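PDB 6FPC: PRO-PRO endopeptidase from Paenibacillus alvei, which is a secreted zinc-dependent endopeptidase that cleaves the peptide bond between two prolines, in a PLP-|-PVP motif of a cell surface protein. Local coordinates for residues A[27-32]-A[95-100]; A[104-109]-A[164-169]; A[109-114]-A[146-151]; A[137-142]-A[154-159]; A[169-174]-A[180-185]. One frame throughout, in Å; residues are numbered along the deposited sequence.

Contacts 3 and 4 bring three ligands of the catalytic metal together: His-111, Tyr-148 and Glu-155. The centres of the two contacts lie about 8 Å apart, and the metal-bound water belongs to both. A second-shell bond joins them, from His-111 ND1 to Glu-159 OE1 at 2.8 Å. Contact 2 lies next to this site. It shares Glu-109 with contact 3, and its Leu-106 N bonds to Glu-159 OE2 at 3.0 Å. Contact 1 meets the same Glu-109 through Arg-29 and Ser-97. Contact 5 lies further out. It reaches contact 4 through Thr-181 OG1, 2.6 Å from Tyr-156 OH, and contact 2 through Arg-171 NE, 2.8 Å from Tyr-164 O.

Contact 1 (A[27-32]-A[95-100]); sequences KQRLEK and GYSEKG
Ser-97, in the loop after strand 89-93, meets Arg-29 near the end of helix 20-30. Its OG stands beside its own backbone N, and its CB points at the helix. The hydroxyl accepts a hydrogen bond from Arg-29 NH2 at 3.0 Å. The bond is weak, with an N-H...O angle of 137°. The serine oxygen lies at the edge of the guanidinium, near its plane. Ser-97 CB follows behind, 3.5 Å from Arg-29 NH2. The arginine gets there through a bend at its third torsion (-69°), which swings the guanidinium off the line of the extended first part of the chain. Next along the loop, Glu-98 brings its carboxylate nearer the same group. Its OE1 stays 5.4 Å from Arg-29 NH1; the opposite charges may attract weakly, but they are not in contact. The stronger partner of both touching residues lies outside the two segments: Glu-109 on helix 108-121. Glu-109 OE2 makes a salt bridge with Arg-29 NE, and Glu-109 OE1 hydrogen-bonds to Ser-97 OG. Because OG accepts a hydrogen bond from the arginine, its own proton probably points to the glutamate. The weak bond thus closes a small polar network that should balance the buried carboxylate.

Contact 2 (A[104-109]-A[164-169]); sequences NSLNLE and YLYSDA
Leu-106 lies across one face of the Tyr-166 ring. Its CG sits 4.2 Å from the ring centroid and 19° off the normal, a CH-pi contact shifted toward the rim. One methyl, CD2, runs back along the tyrosine side chain and comes within 3.6 Å of Tyr-166 CB. The other, CD1, is over the CD2-CE2 side of the ring. At the next residue, Asn-107 brings its CB to 3.9 Å from Tyr-166 CD1, its side chain crossing the tyrosine at about a right angle. Asn-107 is the N-cap of helix 108-121, and its OD1 accepts from Ile-110 N. The other end of the amide, ND2, donates to Glu-109 OE2 at 3.0 Å. That donor keeps the glutamate oxygen in its amide plane but meets it from above the carboxylate plane. Across the contact the packing is mainly apolar, with Asn-107 ND2 also near the ring, 4.0 Å from Tyr-166 CE1. The two bonds of the amide probably fix its rotation, so that ND2 is held for Glu-109 while CB merely packs on the ring.

Contact 3 (A[109-114]-A[146-151]); sequences EIHETL and DGYVSA. With CD (cadmium ion), chain F.
His-111, the first histidine of the HExxH zinc-binding motif on helix 108-121, meets Tyr-148 at the catalytic metal, modelled here as cadmium as well as zinc. The two side chains come from opposite directions. Each has CG anti to its backbone N (178° and 177°), and this extends both rings from their backbones to the ion. His-111 NE2 binds cadmium at 2.2 Å. Tyr-148 OH is a longer ligand at 2.7 Å. The two ligand atoms are 3.3 Å apart because they share the metal, not a proton. His-111 ND1 is hydrogen-bonded to Glu-159, which steadies the imidazole, and His-115 and Glu-155 complete the protein ligands. Glu-112, the predicted proton acceptor, bends at its second torsion (-63°) toward the metal side. By similarity, Tyr-148 stabilises the transition state. In its loop, Asp-146 OD2 accepts from Tyr-148 N, an Asx turn, and also from Ser-150 N; OD1 accepts from Val-149 N, an Asx motif. The metal-bound water, 2.0 Å from cadmium, donates to Glu-112 OE1 at 3.0 Å.

Contact 4 (A[137-142]-A[154-159]); sequences KEASVK and TEYFAE. With CD (cadmium ion), chain F.
One face of the Tyr-156 ring is covered by both the backbone and the methyl of Ala-139, where helix 129-138 gives way to helix 140-143. Ala-139 CB sits 3.8 Å from the ring centroid and 17° off the normal, a CH-pi contact. Ala-139 CA comes to 3.6 Å from Tyr-156 CE1. The tyrosine CG is anti to its backbone N (-173°), and this carries the ring out from helix 153-166 to segment 137-142. At its far end, Tyr-156 OH is 3.5 Å from Glu-138 CB. The Glu-138 carboxylate stands almost square to the ring. Both residues turn their polar ends to Thr-181, whose OG1 bonds to Tyr-156 OH and to Glu-138 OE2. The preceding residue, Glu-155, points another way and binds cadmium through both oxygens, unequally: OE2 at 2.0 Å and OE1 at 2.7 Å. Helix 153-166 thus lies between the metal-binding helix 108-121, which Ala-158 touches, and helices 129-138 and 140-143, with helix 179-188 closing the polar end of Tyr-156.

Contact 5 (A[169-174]-A[180-185]); sequences ATRSDL and LTYEFM
The Tyr-182 ring is met by helix 168-177 at its edge, not over a face. Arg-171 CG lies in the ring plane, 3.7 Å from Tyr-182 CE2. Leu-174 CD2 is also near that plane, toward the root of the side chain, 3.9 Å from Tyr-182 CA. The other flat group, the Arg-171 guanidinium, is turned 59° from the ring. A bend at the third torsion of Arg-171 (-72°) leads its end away to Tyr-164 on helix 153-166. There NE bonds to the Tyr-164 carbonyl and the charge makes a cation-pi contact with its ring. The aliphatic part of the arginine is what Tyr-182 touches. Leu-174 contributes the larger part on helix 168-177. Its CG is 4.1 Å from Tyr-182 CB, and its CD1 is 4.3 Å from Thr-181 CG2. That methyl is the apolar side of Thr-181, whose hydroxyl serves the neighbouring contact 137-142/154-159. The contact is mostly apolar; the backbone O of Arg-171 also lies by the ring, 3.8 Å from Tyr-182 CD2. The axes of the two segments come within 9.8 Å at an angle of 125°. This is a corner between two consecutive helices joined by a short connection, at the C-terminal end of the chain and set against helix 153-166.

Contact 1 (A[27-32]-A[95-100])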
# COMPACT_ATOMS: atom_id res chain seq x y z
N LYS A 27 -9.14 1.43 9.47
CA LYS A 27 -9.29 0.02 9.85
C LYS A 27 -10.41 -0.61 9.03
O LYS A 27 -10.24 -1.71 8.50
CB LYS A 27 -9.55 -0.10 11.37
CG LYS A 27 -9.14 -1.44 11.95
CD LYS A 27 -9.61 -1.59 13.40
CE LYS A 27 -9.70 -3.05 13.83
NZ LYS A 27 -10.00 -3.19 15.29
N GLN A 28 -11.52 0.14 8.85
CA GLN A 28 -12.67 -0.28 8.04
C GLN A 28 -12.29 -0.47 6.57
O GLN A 28 -12.73 -1.44 5.96
CB GLN A 28 -13.84 0.71 8.19
CG GLN A 28 -15.17 0.13 7.74
N ARG A 29 -11.45 0.43 6.00
CA ARG A 29 -11.02 0.31 4.60
C ARG A 29 -10.09 -0.90 4.40
O ARG A 29 -10.12 -1.51 3.33
CB ARG A 29 -10.39 1.60 4.08
CG ARG A 29 -11.44 2.73 3.96
CD ARG A 29 -10.89 3.96 3.25
NE ARG A 29 -9.89 4.64 4.07
CZ ARG A 29 -10.15 5.66 4.87
NH1 ARG A 29 -11.39 6.14 4.98
NH2 ARG A 29 -9.18 6.21 5.58
N LEU A 30 -9.34 -1.30 5.44
CA LEU A 30 -8.48 -2.48 5.34
C LEU A 30 -9.29 -3.78 5.23
O LEU A 30 -8.77 -4.78 4.75
CB LEU A 30 -7.45 -2.54 6.47
CG LEU A 30 -6.33 -1.48 6.36
CD1 LEU A 30 -5.60 -1.33 7.69
CD2 LEU A 30 -5.35 -1.80 5.19
N GLU A 31 -10.59 -3.74 5.61
CA GLU A 31 -11.53 -4.86 5.48
C GLU A 31 -11.82 -5.19 4.00
O GLU A 31 -12.26 -6.30 3.72
CB GLU A 31 -12.83 -4.63 6.26
CG GLU A 31 -12.71 -4.91 7.75
CD GLU A 31 -12.47 -6.33 8.25
OE1 GLU A 31 -12.50 -6.53 9.48
OE2 GLU A 31 -12.23 -7.24 7.42
N LYS A 32 -11.49 -4.28 3.06
CA LYS A 32 -11.65 -4.53 1.62
C LYS A 32 -10.65 -5.61 1.15
O LYS A 32 -10.85 -6.23 0.11
CB LYS A 32 -11.46 -3.23 0.79
CG LYS A 32 -12.48 -2.11 1.06
CD LYS A 32 -13.88 -2.41 0.50
CE LYS A 32 -14.83 -1.25 0.67
N GLY A 95 -4.84 9.84 9.05
CA GLY A 95 -5.29 11.06 8.37
C GLY A 95 -4.68 11.29 7.01
O GLY A 95 -5.07 12.24 6.30
N TYR A 96 -3.74 10.43 6.61
CA TYR A 96 -3.01 10.60 5.34
C TYR A 96 -3.41 9.61 4.25
O TYR A 96 -2.66 9.44 3.29
CB TYR A 96 -1.50 10.54 5.62
CG TYR A 96 -0.96 11.73 6.36
CD1 TYR A 96 -1.36 12.02 7.67
CD2 TYR A 96 0.00 12.55 5.79
CE1 TYR A 96 -0.89 13.13 8.35
CE2 TYR A 96 0.52 13.65 6.48
CZ TYR A 96 0.08 13.93 7.76
OH TYR A 96 0.60 15.00 8.45
N SER A 97 -4.59 8.96 4.40
CA SER A 97 -5.05 7.94 3.44
C SER A 97 -5.23 8.44 2.01
O SER A 97 -4.83 7.76 1.07
CB SER A 97 -6.36 7.32 3.91
OG SER A 97 -6.21 6.70 5.17
N GLU A 98 -5.89 9.62 1.83
CA GLU A 98 -6.24 10.15 0.52
C GLU A 98 -5.07 10.65 -0.31
O GLU A 98 -4.10 11.19 0.22
CB GLU A 98 -7.30 11.27 0.61
CG GLU A 98 -8.67 10.80 1.08
CD GLU A 98 -9.51 9.96 0.13
OE1 GLU A 98 -10.08 8.94 0.59
OE2 GLU A 98 -9.62 10.32 -1.07
N LYS A 99 -5.23 10.51 -1.65
CA LYS A 99 -4.30 11.00 -2.66
C LYS A 99 -4.03 12.48 -2.39
O LYS A 99 -4.98 13.24 -2.11
CB LYS A 99 -4.95 10.83 -4.05
CG LYS A 99 -4.02 11.20 -5.22
CD LYS A 99 -4.73 11.18 -6.57
CE LYS A 99 -5.11 9.80 -7.06
N GLY A 100 -2.76 12.85 -2.43
CA GLY A 100 -2.32 14.21 -2.18
C GLY A 100 -1.83 14.45 -0.76
O GLY A 100 -1.32 15.53 -0.47

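Contact 2 (A[104-109]-A[164-169])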
# COMPACT_ATOMS: atom_id res chain seq x y z
N ASN A 104 0.68 9.83 -3.82
CA ASN A 104 -0.29 9.90 -4.92
C ASN A 104 -1.12 8.61 -5.13
O ASN A 104 -1.62 8.39 -6.23
CB ASN A 104 0.40 10.33 -6.22
CG ASN A 104 0.75 11.79 -6.27
OD1 ASN A 104 -0.09 12.69 -6.05
ND2 ASN A 104 2.01 12.06 -6.58
N SER A 105 -1.29 7.81 -4.08
CA SER A 105 -2.11 6.59 -4.16
C SER A 105 -3.55 6.91 -3.92
O SER A 105 -3.87 7.86 -3.18
CB SER A 105 -1.72 5.58 -3.08
OG SER A 105 -0.36 5.24 -3.16
N LEU A 106 -4.43 6.02 -4.41
CA LEU A 106 -5.87 6.08 -4.17
C LEU A 106 -6.14 5.91 -2.66
O LEU A 106 -7.03 6.58 -2.11
CB LEU A 106 -6.54 4.94 -4.97
CG LEU A 106 -8.02 4.66 -4.69
CD1 LEU A 106 -8.89 5.86 -5.08
CD2 LEU A 106 -8.48 3.42 -5.47
N ASN A 107 -5.35 5.07 -2.00
CA ASN A 107 -5.52 4.80 -0.58
C ASN A 107 -4.23 4.29 0.00
O ASN A 107 -3.79 3.18 -0.32
CB ASN A 107 -6.65 3.81 -0.33
CG ASN A 107 -6.84 3.55 1.15
OD1 ASN A 107 -6.32 2.58 1.69
ND2 ASN A 107 -7.53 4.44 1.84
N LEU A 108 -3.65 5.09 0.89
CA LEU A 108 -2.34 4.78 1.45
C LEU A 108 -2.26 3.42 2.16
O LEU A 108 -1.38 2.63 1.82
CB LEU A 108 -1.85 5.91 2.36
CG LEU A 108 -0.41 5.81 2.86
CD1 LEU A 108 0.60 5.79 1.69
CD2 LEU A 108 -0.11 6.99 3.77
N GLU A 109 -3.17 3.14 3.10
CA GLU A 109 -3.11 1.89 3.86
C GLU A 109 -3.30 0.65 3.00
O GLU A 109 -2.58 -0.33 3.21
CB GLU A 109 -4.06 1.87 5.09
CG GLU A 109 -5.54 2.04 4.79
CD GLU A 109 -6.04 3.48 4.70
OE1 GLU A 109 -5.20 4.39 4.54
OE2 GLU A 109 -7.28 3.68 4.75
N TYR A 164 -8.70 -2.30 -7.65
CA TYR A 164 -9.55 -3.48 -7.61
C TYR A 164 -10.33 -3.64 -6.31
O TYR A 164 -11.50 -4.02 -6.33
CB TYR A 164 -8.73 -4.76 -7.89
CG TYR A 164 -9.61 -5.98 -8.02
CD1 TYR A 164 -9.90 -6.79 -6.92
CD2 TYR A 164 -10.25 -6.27 -9.22
CE1 TYR A 164 -10.81 -7.84 -7.01
CE2 TYR A 164 -11.16 -7.33 -9.32
CZ TYR A 164 -11.42 -8.12 -8.22
OH TYR A 164 -12.32 -9.15 -8.32
N LEU A 165 -9.67 -3.40 -5.17
CA LEU A 165 -10.23 -3.63 -3.85
C LEU A 165 -10.99 -2.46 -3.20
O LEU A 165 -11.92 -2.72 -2.44
CB LEU A 165 -9.10 -4.11 -2.91
CG LEU A 165 -8.46 -5.48 -3.24
CD1 LEU A 165 -7.16 -5.69 -2.50
CD2 LEU A 165 -9.40 -6.65 -2.97
N TYR A 166 -10.60 -1.19 -3.47
CA TYR A 166 -11.14 0.01 -2.82
C TYR A 166 -12.67 0.18 -2.92
O TYR A 166 -13.34 0.34 -1.89
CB TYR A 166 -10.41 1.29 -3.32
CG TYR A 166 -10.80 2.57 -2.61
CD1 TYR A 166 -10.29 2.87 -1.34
CD2 TYR A 166 -11.66 3.49 -3.21
CE1 TYR A 166 -10.63 4.06 -0.70
CE2 TYR A 166 -11.99 4.69 -2.57
CZ TYR A 166 -11.47 4.97 -1.32
OH TYR A 166 -11.80 6.14 -0.68
N SER A 167 -13.22 0.19 -4.15
CA SER A 167 -14.66 0.35 -4.34
C SER A 167 -15.13 -0.30 -5.63
O SER A 167 -14.30 -0.72 -6.46
CB SER A 167 -15.03 1.83 -4.34
OG SER A 167 -14.45 2.47 -5.47
N ASP A 168 -16.47 -0.35 -5.83
CA ASP A 168 -17.04 -0.89 -7.05
C ASP A 168 -16.74 0.06 -8.20
O ASP A 168 -16.50 -0.40 -9.32
CB ASP A 168 -18.56 -1.10 -6.90
CG ASP A 168 -18.97 -2.13 -5.87
OD1 ASP A 168 -20.13 -2.07 -5.39
OD2 ASP A 168 -18.14 -3.01 -5.54
N ALA A 169 -16.74 1.39 -7.94
CA ALA A 169 -16.46 2.36 -9.01
C ALA A 169 -15.01 2.26 -9.53
O ALA A 169 -14.82 2.25 -10.75
CB ALA A 169 -16.77 3.77 -8.55

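Contact 3 (A[109-114]-A[146-151])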
# COMPACT_ATOMS: atom_id res chain seq x y z
N GLU A 109 -3.17 3.14 3.10
CA GLU A 109 -3.11 1.89 3.86
C GLU A 109 -3.30 0.65 3.00
O GLU A 109 -2.58 -0.33 3.21
CB GLU A 109 -4.06 1.87 5.09
CG GLU A 109 -5.54 2.04 4.79
CD GLU A 109 -6.04 3.48 4.70
OE1 GLU A 109 -5.20 4.39 4.54
OE2 GLU A 109 -7.28 3.68 4.75
N ILE A 110 -4.20 0.69 1.99
CA ILE A 110 -4.36 -0.49 1.12
C ILE A 110 -3.10 -0.69 0.28
O ILE A 110 -2.58 -1.81 0.23
CB ILE A 110 -5.65 -0.45 0.27
CG1 ILE A 110 -6.88 -0.64 1.18
CG2 ILE A 110 -5.62 -1.53 -0.83
CD1 ILE A 110 -8.23 -0.17 0.51
N HIS A 111 -2.61 0.42 -0.35
CA HIS A 111 -1.41 0.42 -1.20
C HIS A 111 -0.21 -0.20 -0.46
O HIS A 111 0.42 -1.15 -0.95
CB HIS A 111 -1.08 1.85 -1.67
CG HIS A 111 0.16 1.93 -2.51
ND1 HIS A 111 0.10 1.91 -3.89
CD2 HIS A 111 1.46 2.00 -2.14
CE1 HIS A 111 1.35 2.01 -4.31
NE2 HIS A 111 2.20 2.07 -3.29
N GLU A 112 0.11 0.32 0.73
CA GLU A 112 1.26 -0.16 1.51
C GLU A 112 1.06 -1.59 2.00
O GLU A 112 2.02 -2.36 1.97
CB GLU A 112 1.63 0.82 2.64
CG GLU A 112 2.14 2.16 2.11
CD GLU A 112 3.44 2.11 1.31
OE1 GLU A 112 3.67 3.04 0.50
OE2 GLU A 112 4.22 1.14 1.48
N THR A 113 -0.16 -1.98 2.38
CA THR A 113 -0.41 -3.36 2.81
C THR A 113 -0.19 -4.32 1.65
O THR A 113 0.38 -5.39 1.85
CB THR A 113 -1.80 -3.51 3.47
OG1 THR A 113 -1.88 -2.60 4.56
CG2 THR A 113 -2.05 -4.94 4.01
N LEU A 114 -0.59 -3.94 0.43
CA LEU A 114 -0.48 -4.81 -0.75
C LEU A 114 0.97 -5.08 -1.13
O LEU A 114 1.25 -6.15 -1.67
CB LEU A 114 -1.34 -4.28 -1.92
CG LEU A 114 -2.75 -4.91 -2.08
CD1 LEU A 114 -2.68 -6.35 -2.55
CD2 LEU A 114 -3.56 -4.88 -0.80
N ASP A 146 5.15 8.84 -14.74
CA ASP A 146 5.23 9.05 -13.29
C ASP A 146 6.53 8.52 -12.65
O ASP A 146 6.71 8.72 -11.43
CB ASP A 146 3.97 8.47 -12.58
CG ASP A 146 3.99 6.98 -12.27
OD1 ASP A 146 3.29 6.57 -11.30
OD2 ASP A 146 4.74 6.22 -12.96
N GLY A 147 7.35 7.78 -13.41
CA GLY A 147 8.59 7.17 -12.94
C GLY A 147 8.42 6.32 -11.69
O GLY A 147 9.37 6.15 -10.92
N TYR A 148 7.22 5.77 -11.48
CA TYR A 148 6.86 5.06 -10.27
C TYR A 148 5.94 3.89 -10.57
O TYR A 148 6.43 2.80 -10.80
CB TYR A 148 6.25 6.09 -9.29
CG TYR A 148 5.74 5.54 -7.98
CD1 TYR A 148 6.61 4.93 -7.07
CD2 TYR A 148 4.43 5.78 -7.56
CE1 TYR A 148 6.17 4.51 -5.82
CE2 TYR A 148 3.98 5.37 -6.31
CZ TYR A 148 4.85 4.72 -5.45
OH TYR A 148 4.41 4.34 -4.21
N VAL A 149 4.62 4.13 -10.64
CA VAL A 149 3.68 3.05 -10.98
C VAL A 149 3.99 2.48 -12.40
O VAL A 149 3.91 1.28 -12.61
CB VAL A 149 2.18 3.48 -10.80
CG1 VAL A 149 1.24 2.36 -11.20
CG2 VAL A 149 1.91 3.89 -9.35
N SER A 150 4.40 3.35 -13.36
CA SER A 150 4.72 2.93 -14.73
C SER A 150 6.16 2.41 -14.90
O SER A 150 6.51 1.92 -15.97
CB SER A 150 4.46 4.06 -15.71
OG SER A 150 5.34 5.14 -15.43
N ALA A 151 6.99 2.58 -13.86
CA ALA A 151 8.39 2.17 -13.88
C ALA A 151 8.66 0.86 -13.13
O ALA A 151 9.58 0.15 -13.50
CB ALA A 151 9.25 3.29 -13.28
CD CD F . 4.39 1.81 -3.34
O HOH W 1 5.48 2.67 -1.83

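Contact 4 (A[137-142]-A[154-159])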
# COMPACT_ATOMS: atom_id res chain seq x y z
N LYS A 137 2.09 -4.02 -20.92
CA LYS A 137 0.99 -3.64 -21.79
C LYS A 137 0.09 -2.53 -21.22
O LYS A 137 -0.46 -1.75 -21.99
CB LYS A 137 0.11 -4.88 -22.07
CG LYS A 137 0.74 -5.90 -23.03
CD LYS A 137 -0.16 -7.11 -23.23
CE LYS A 137 0.44 -8.14 -24.16
N GLU A 138 -0.14 -2.51 -19.88
CA GLU A 138 -1.17 -1.65 -19.30
C GLU A 138 -0.77 -0.60 -18.25
O GLU A 138 -1.59 0.30 -18.01
CB GLU A 138 -2.27 -2.54 -18.68
CG GLU A 138 -2.97 -3.39 -19.73
CD GLU A 138 -4.15 -4.22 -19.27
OE1 GLU A 138 -4.92 -4.66 -20.15
OE2 GLU A 138 -4.30 -4.43 -18.05
N ALA A 139 0.41 -0.69 -17.62
CA ALA A 139 0.79 0.32 -16.60
C ALA A 139 0.81 1.76 -17.14
O ALA A 139 0.45 2.70 -16.41
CB ALA A 139 2.12 -0.04 -15.95
N SER A 140 1.10 1.92 -18.45
CA SER A 140 1.17 3.23 -19.11
C SER A 140 -0.18 3.95 -19.24
O SER A 140 -0.17 5.18 -19.31
CB SER A 140 1.77 3.07 -20.50
OG SER A 140 1.06 2.08 -21.24
N VAL A 141 -1.31 3.21 -19.32
CA VAL A 141 -2.68 3.74 -19.51
C VAL A 141 -2.98 4.94 -18.58
O VAL A 141 -3.31 6.02 -19.06
CB VAL A 141 -3.77 2.63 -19.42
CG1 VAL A 141 -5.18 3.22 -19.53
CG2 VAL A 141 -3.55 1.55 -20.48
N LYS A 142 -2.86 4.74 -17.26
CA LYS A 142 -3.13 5.79 -16.28
C LYS A 142 -1.87 6.41 -15.70
O LYS A 142 -1.96 7.50 -15.13
CB LYS A 142 -3.93 5.21 -15.10
CG LYS A 142 -5.31 4.66 -15.47
CD LYS A 142 -6.09 4.32 -14.21
CE LYS A 142 -7.49 3.81 -14.49
NZ LYS A 142 -8.39 4.87 -15.04
N THR A 154 6.21 -3.80 -9.00
CA THR A 154 5.73 -3.84 -7.60
C THR A 154 4.76 -2.69 -7.31
O THR A 154 3.75 -2.88 -6.62
CB THR A 154 6.90 -3.75 -6.61
OG1 THR A 154 7.70 -2.64 -7.01
CG2 THR A 154 7.74 -5.02 -6.60
N GLU A 155 5.03 -1.50 -7.87
CA GLU A 155 4.19 -0.34 -7.68
C GLU A 155 2.87 -0.49 -8.45
O GLU A 155 1.78 -0.23 -7.91
CB GLU A 155 4.99 0.95 -8.00
CG GLU A 155 6.18 1.11 -7.04
CD GLU A 155 5.79 1.36 -5.59
OE1 GLU A 155 6.69 1.38 -4.72
OE2 GLU A 155 4.59 1.60 -5.32
N TYR A 156 2.96 -1.00 -9.69
CA TYR A 156 1.76 -1.25 -10.50
C TYR A 156 0.89 -2.30 -9.80
O TYR A 156 -0.33 -2.11 -9.70
CB TYR A 156 2.12 -1.69 -11.92
CG TYR A 156 0.91 -1.79 -12.82
CD1 TYR A 156 0.05 -0.71 -12.99
CD2 TYR A 156 0.58 -2.99 -13.45
CE1 TYR A 156 -1.10 -0.81 -13.77
CE2 TYR A 156 -0.57 -3.10 -14.24
CZ TYR A 156 -1.39 -2.00 -14.41
OH TYR A 156 -2.51 -2.08 -15.20
N PHE A 157 1.53 -3.34 -9.23
CA PHE A 157 0.80 -4.37 -8.48
C PHE A 157 0.03 -3.72 -7.33
O PHE A 157 -1.18 -3.86 -7.26
CB PHE A 157 1.73 -5.49 -7.95
CG PHE A 157 0.93 -6.49 -7.13
CD1 PHE A 157 0.20 -7.49 -7.76
CD2 PHE A 157 0.82 -6.36 -5.75
CE1 PHE A 157 -0.58 -8.38 -7.02
CE2 PHE A 157 0.02 -7.24 -5.01
CZ PHE A 157 -0.67 -8.25 -5.65
N ALA A 158 0.72 -2.99 -6.45
CA ALA A 158 0.09 -2.37 -5.29
C ALA A 158 -1.03 -1.36 -5.66
O ALA A 158 -2.09 -1.35 -5.02
CB ALA A 158 1.15 -1.70 -4.42
N GLU A 159 -0.79 -0.53 -6.67
CA GLU A 159 -1.78 0.48 -7.04
C GLU A 159 -2.99 -0.12 -7.79
O GLU A 159 -4.14 0.23 -7.49
CB GLU A 159 -1.11 1.60 -7.83
CG GLU A 159 -1.92 2.90 -7.85
CD GLU A 159 -2.43 3.45 -6.52
OE1 GLU A 159 -1.78 3.23 -5.48
OE2 GLU A 159 -3.49 4.10 -6.53
CD CD F . 4.39 1.81 -3.34
O HOH W 1 5.48 2.67 -1.83

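Contact 5 (A[169-174]-A[180-185])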
# COMPACT_ATOMS: atom_id res chain seq x y z
N ALA A 169 -16.74 1.39 -7.94
CA ALA A 169 -16.46 2.36 -9.01
C ALA A 169 -15.01 2.26 -9.53
O ALA A 169 -14.82 2.25 -10.75
CB ALA A 169 -16.77 3.77 -8.55
N THR A 170 -14.03 2.15 -8.63
CA THR A 170 -12.61 2.06 -9.01
C THR A 170 -12.35 0.72 -9.74
O THR A 170 -11.67 0.72 -10.76
CB THR A 170 -11.64 2.36 -7.85
OG1 THR A 170 -11.73 1.38 -6.83
CG2 THR A 170 -11.82 3.77 -7.27
N ARG A 171 -13.01 -0.38 -9.30
CA ARG A 171 -12.91 -1.71 -9.93
C ARG A 171 -13.45 -1.70 -11.38
O ARG A 171 -12.85 -2.30 -12.28
CB ARG A 171 -13.65 -2.76 -9.07
CG ARG A 171 -13.54 -4.19 -9.58
CD ARG A 171 -14.34 -5.15 -8.71
NE ARG A 171 -13.73 -5.37 -7.40
CZ ARG A 171 -14.14 -6.27 -6.51
NH1 ARG A 171 -15.19 -7.05 -6.78
NH2 ARG A 171 -13.51 -6.40 -5.35
N SER A 172 -14.60 -1.03 -11.60
CA SER A 172 -15.24 -0.93 -12.91
C SER A 172 -14.32 -0.13 -13.85
O SER A 172 -14.16 -0.48 -15.03
CB SER A 172 -16.59 -0.23 -12.78
OG SER A 172 -17.52 -1.08 -12.15
N ASP A 173 -13.73 0.93 -13.31
CA ASP A 173 -12.78 1.80 -14.01
C ASP A 173 -11.56 0.95 -14.47
O ASP A 173 -11.20 0.99 -15.64
CB ASP A 173 -12.37 2.93 -13.07
CG ASP A 173 -11.13 3.70 -13.49
OD1 ASP A 173 -10.29 3.97 -12.61
OD2 ASP A 173 -11.02 4.03 -14.69
N LEU A 174 -10.98 0.15 -13.55
CA LEU A 174 -9.88 -0.78 -13.82
C LEU A 174 -10.27 -1.78 -14.96
O LEU A 174 -9.51 -1.94 -15.93
CB LEU A 174 -9.53 -1.54 -12.53
CG LEU A 174 -8.38 -2.57 -12.63
CD1 LEU A 174 -7.03 -1.91 -12.81
CD2 LEU A 174 -8.36 -3.46 -11.43
N LEU A 180 -6.58 -6.59 -18.80
CA LEU A 180 -5.72 -7.73 -18.45
C LEU A 180 -5.36 -7.69 -16.95
O LEU A 180 -5.32 -8.74 -16.31
CB LEU A 180 -4.47 -7.85 -19.33
CG LEU A 180 -4.71 -8.07 -20.82
CD1 LEU A 180 -3.49 -7.65 -21.62
CD2 LEU A 180 -5.10 -9.53 -21.14
N THR A 181 -5.18 -6.47 -16.38
CA THR A 181 -4.85 -6.30 -14.96
C THR A 181 -6.07 -6.66 -14.13
O THR A 181 -5.92 -7.32 -13.10
CB THR A 181 -4.35 -4.87 -14.64
OG1 THR A 181 -3.33 -4.52 -15.57
CG2 THR A 181 -3.76 -4.74 -13.23
N TYR A 182 -7.27 -6.22 -14.57
CA TYR A 182 -8.52 -6.54 -13.87
C TYR A 182 -8.71 -8.08 -13.76
O TYR A 182 -9.04 -8.58 -12.69
CB TYR A 182 -9.73 -5.87 -14.56
CG TYR A 182 -11.06 -6.40 -14.10
CD1 TYR A 182 -11.67 -7.47 -14.76
CD2 TYR A 182 -11.69 -5.89 -12.97
CE1 TYR A 182 -12.88 -8.01 -14.30
CE2 TYR A 182 -12.90 -6.41 -12.51
CZ TYR A 182 -13.49 -7.47 -13.19
OH TYR A 182 -14.69 -7.98 -12.76
N GLU A 183 -8.51 -8.80 -14.87
CA GLU A 183 -8.62 -10.27 -14.97
C GLU A 183 -7.65 -10.96 -13.98
O GLU A 183 -8.07 -11.84 -13.22
CB GLU A 183 -8.31 -10.69 -16.41
CG GLU A 183 -8.44 -12.19 -16.64
CD GLU A 183 -8.18 -12.64 -18.07
OE1 GLU A 183 -7.22 -12.13 -18.70
OE2 GLU A 183 -8.94 -13.52 -18.55
N PHE A 184 -6.39 -10.51 -13.95
CA PHE A 184 -5.36 -11.02 -13.05
C PHE A 184 -5.78 -10.80 -11.59
O PHE A 184 -5.74 -11.75 -10.80
CB PHE A 184 -4.01 -10.35 -13.36
CG PHE A 184 -2.87 -10.76 -12.45
CD1 PHE A 184 -2.03 -11.81 -12.78
CD2 PHE A 184 -2.61 -10.05 -11.27
CE1 PHE A 184 -0.97 -12.18 -11.94
CE2 PHE A 184 -1.55 -10.41 -10.44
CZ PHE A 184 -0.73 -11.46 -10.78
N MET A 185 -6.22 -9.56 -11.24
CA MET A 185 -6.65 -9.24 -9.87
C MET A 185 -7.84 -10.05 -9.44
O MET A 185 -7.83 -10.55 -8.32
CB MET A 185 -6.91 -7.74 -9.67
CG MET A 185 -5.65 -6.88 -9.83
SD MET A 185 -4.29 -7.30 -8.69
CE MET A 185 -2.99 -6.23 -9.32